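Local coordinates for Rho guanine nucleotide exchange factor 11 (Homo sapiens, PDB 5JHH), which probably activates Rho-family GTPases by promoting exchange of bound GDP for GTP through its paired RhoGEF (DH) and PH domains, at residues 332-337 with 342-347. Numbering follows the deposited sequence.
Sequences FIICTS and PQIYEL
Tyr345 O accepts the amide hydrogen of Ile333 N at 2.8 Å along a nearly straight path (170° at the hydrogen), and the CA-H of Phe332 also approaches this oxygen. The return bond, Tyr345 N to Ile333 O at 2.9 Å, is more bent at 148°; together the two close an antiparallel hydrogen-bonded pair. Phe332 and Glu346 form the adjoining non-hydrogen-bonded pair, their side chains lying alongside each other on the same face. Glu346 runs fully extended (CG anti to the backbone N, chi1 177°), which carries its CG to the edge of the Phe332 ring, 3.7 Å from CE1, while its carboxylate goes on to a salt bridge with Arg263. Ile344 CG2 presses on Phe332 CB at 3.4 Å, and Ile344 CG1 lies beside Ile334 CG1 at 3.7 Å. Cutting Phe332 back to an alanine would probably keep the CB contact but take away the ring that Ile344 CG2 and the aliphatic part of Glu346 lie against. On the other face, Ile333 CD1 meets Leu347 CD1 at 3.6 Å. Cys335 SG sits at the edge of the Tyr345 ring, 3.4 Å from CE1, in a sulfur-aromatic contact. The hydroxyl of buried Tyr345 is hydrogen-bonded to Ser311 O, and Leu314 touches Ile333, Cys335 and Tyr345 on this inner side. Strand 319-323 pairs with the other side of 330-335, and strand 254-263 with the other side of 345-348, so this beta hairpin forms the centre of a four-stranded antiparallel run, the last hairpin before the C-terminal helix 352-368 of the PH domain fold.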
loop_
_atom_site.group_PDB
_atom_site.type_symbol
_atom_site.label_atom_id
_atom_site.label_comp_id
_atom_site.label_asym_id
_atom_site.label_seq_id
_atom_site.Cartn_x
_atom_site.Cartn_y
_atom_site.Cartn_z
ATOM N N PHE A 332 14.865 -23.702 -10.274
ATOM C CA PHE A 332 14.820 -24.457 -11.535
ATOM C C PHE A 332 13.386 -24.619 -12.018
ATOM O O PHE A 332 12.458 -24.853 -11.236
ATOM C CB PHE A 332 15.381 -25.873 -11.348
ATOM C CG PHE A 332 16.844 -25.933 -10.943
ATOM C CD1 PHE A 332 17.801 -25.164 -11.568
ATOM C CD2 PHE A 332 17.257 -26.802 -9.961
ATOM C CE1 PHE A 332 19.129 -25.248 -11.200
ATOM C CE2 PHE A 332 18.606 -26.920 -9.605
ATOM C CZ PHE A 332 19.536 -26.137 -10.219
ATOM N N ILE A 333 13.225 -24.544 -13.322
ATOM C CA ILE A 333 12.019 -24.995 -13.934
ATOM C C ILE A 333 12.341 -26.164 -14.854
ATOM O O ILE A 333 13.173 -26.063 -15.762
ATOM C CB ILE A 333 11.338 -23.877 -14.704
ATOM C CG1 ILE A 333 11.049 -22.720 -13.738
ATOM C CG2 ILE A 333 10.067 -24.404 -15.369
ATOM C CD1 ILE A 333 10.563 -21.462 -14.417
ATOM N N ILE A 334 11.645 -27.268 -14.605
ATOM C CA ILE A 334 11.893 -28.530 -15.258
ATOM C C ILE A 334 10.692 -28.880 -16.115
ATOM O O ILE A 334 9.609 -29.100 -15.587
ATOM C CB ILE A 334 12.097 -29.603 -14.203
ATOM C CG1 ILE A 334 13.164 -29.134 -13.205
ATOM C CG2 ILE A 334 12.433 -30.928 -14.864
ATOM C CD1 ILE A 334 13.561 -30.164 -12.175
ATOM N N CYS A 335 10.886 -28.913 -17.430
ATOM C CA CYS A 335 9.801 -29.188 -18.367
ATOM C C CYS A 335 9.567 -30.675 -18.392
ATOM O O CYS A 335 10.518 -31.448 -18.477
ATOM C CB CYS A 335 10.175 -28.720 -19.763
ATOM S SG CYS A 335 10.825 -27.033 -19.839
ATOM N N THR A 336 8.308 -31.076 -18.320
ATOM C CA THR A 336 7.973 -32.469 -18.080
ATOM C C THR A 336 7.401 -33.183 -19.287
ATOM O O THR A 336 7.129 -34.385 -19.222
ATOM C CB THR A 336 6.961 -32.575 -16.947
ATOM O OG1 THR A 336 5.784 -31.820 -17.282
ATOM C CG2 THR A 336 7.561 -32.029 -15.689
ATOM N N SER A 337 7.180 -32.437 -20.366
ATOM C CA SER A 337 6.796 -33.020 -21.644
ATOM C C SER A 337 7.906 -33.940 -22.133
ATOM O O SER A 337 9.075 -33.529 -22.177
ATOM C CB SER A 337 6.594 -31.911 -22.677
ATOM O OG SER A 337 6.727 -32.418 -23.984
ATOM N N PRO A 342 15.781 -31.758 -22.511
ATOM C CA PRO A 342 16.485 -32.409 -21.385
ATOM C C PRO A 342 17.126 -31.404 -20.410
ATOM O O PRO A 342 17.537 -31.783 -19.303
ATOM C CB PRO A 342 17.570 -33.261 -22.068
ATOM C CG PRO A 342 17.153 -33.355 -23.496
ATOM C CD PRO A 342 16.392 -32.098 -23.808
ATOM N N GLN A 343 17.221 -30.140 -20.830
ATOM C CA GLN A 343 17.687 -29.071 -19.947
ATOM C C GLN A 343 16.583 -28.345 -19.130
ATOM O O GLN A 343 15.406 -28.193 -19.518
ATOM C CB GLN A 343 18.567 -28.059 -20.692
ATOM C CG GLN A 343 19.851 -28.641 -21.275
ATOM C CD GLN A 343 19.766 -28.916 -22.783
ATOM O OE1 GLN A 343 18.684 -29.106 -23.353
ATOM N NE2 GLN A 343 20.920 -28.919 -23.433
ATOM N N ILE A 344 17.031 -27.959 -17.952
ATOM C CA ILE A 344 16.255 -27.270 -16.970
ATOM C C ILE A 344 16.518 -25.807 -17.211
ATOM O O ILE A 344 17.654 -25.452 -17.519
ATOM C CB ILE A 344 16.790 -27.669 -15.580
ATOM C CG1 ILE A 344 16.273 -29.073 -15.233
ATOM C CG2 ILE A 344 16.443 -26.644 -14.512
ATOM C CD1 ILE A 344 17.007 -29.748 -14.091
ATOM N N TYR A 345 15.486 -24.978 -17.055
ATOM C CA TYR A 345 15.644 -23.522 -17.019
ATOM C C TYR A 345 16.102 -23.143 -15.643
ATOM O O TYR A 345 15.435 -23.468 -14.645
ATOM C CB TYR A 345 14.333 -22.816 -17.289
ATOM C CG TYR A 345 13.822 -22.980 -18.697
ATOM C CD1 TYR A 345 13.232 -24.161 -19.122
ATOM C CD2 TYR A 345 13.912 -21.938 -19.595
ATOM C CE1 TYR A 345 12.721 -24.276 -20.412
ATOM C CE2 TYR A 345 13.392 -22.039 -20.872
ATOM C CZ TYR A 345 12.803 -23.206 -21.286
ATOM O OH TYR A 345 12.310 -23.270 -22.584
ATOM N N GLU A 346 17.256 -22.491 -15.576
ATOM C CA GLU A 346 17.802 -22.094 -14.287
ATOM C C GLU A 346 17.652 -20.592 -14.206
ATOM O O GLU A 346 18.208 -19.871 -15.049
ATOM C CB GLU A 346 19.287 -22.481 -14.125
ATOM C CG GLU A 346 19.893 -22.000 -12.798
ATOM C CD GLU A 346 21.317 -22.473 -12.550
ATOM O OE1 GLU A 346 21.892 -23.108 -13.475
ATOM O OE2 GLU A 346 21.860 -22.208 -11.433
ATOM N N LEU A 347 16.904 -20.120 -13.201
ATOM C CA LEU A 347 16.544 -18.716 -13.142
ATOM C C LEU A 347 17.037 -18.108 -11.857
ATOM O O LEU A 347 17.008 -18.766 -10.788
ATOM C CB LEU A 347 15.041 -18.565 -13.305
ATOM C CG LEU A 347 14.569 -18.902 -14.722
ATOM C CD1 LEU A 347 13.059 -18.956 -14.744
ATOM C CD2 LEU A 347 15.051 -17.889 -15.751
#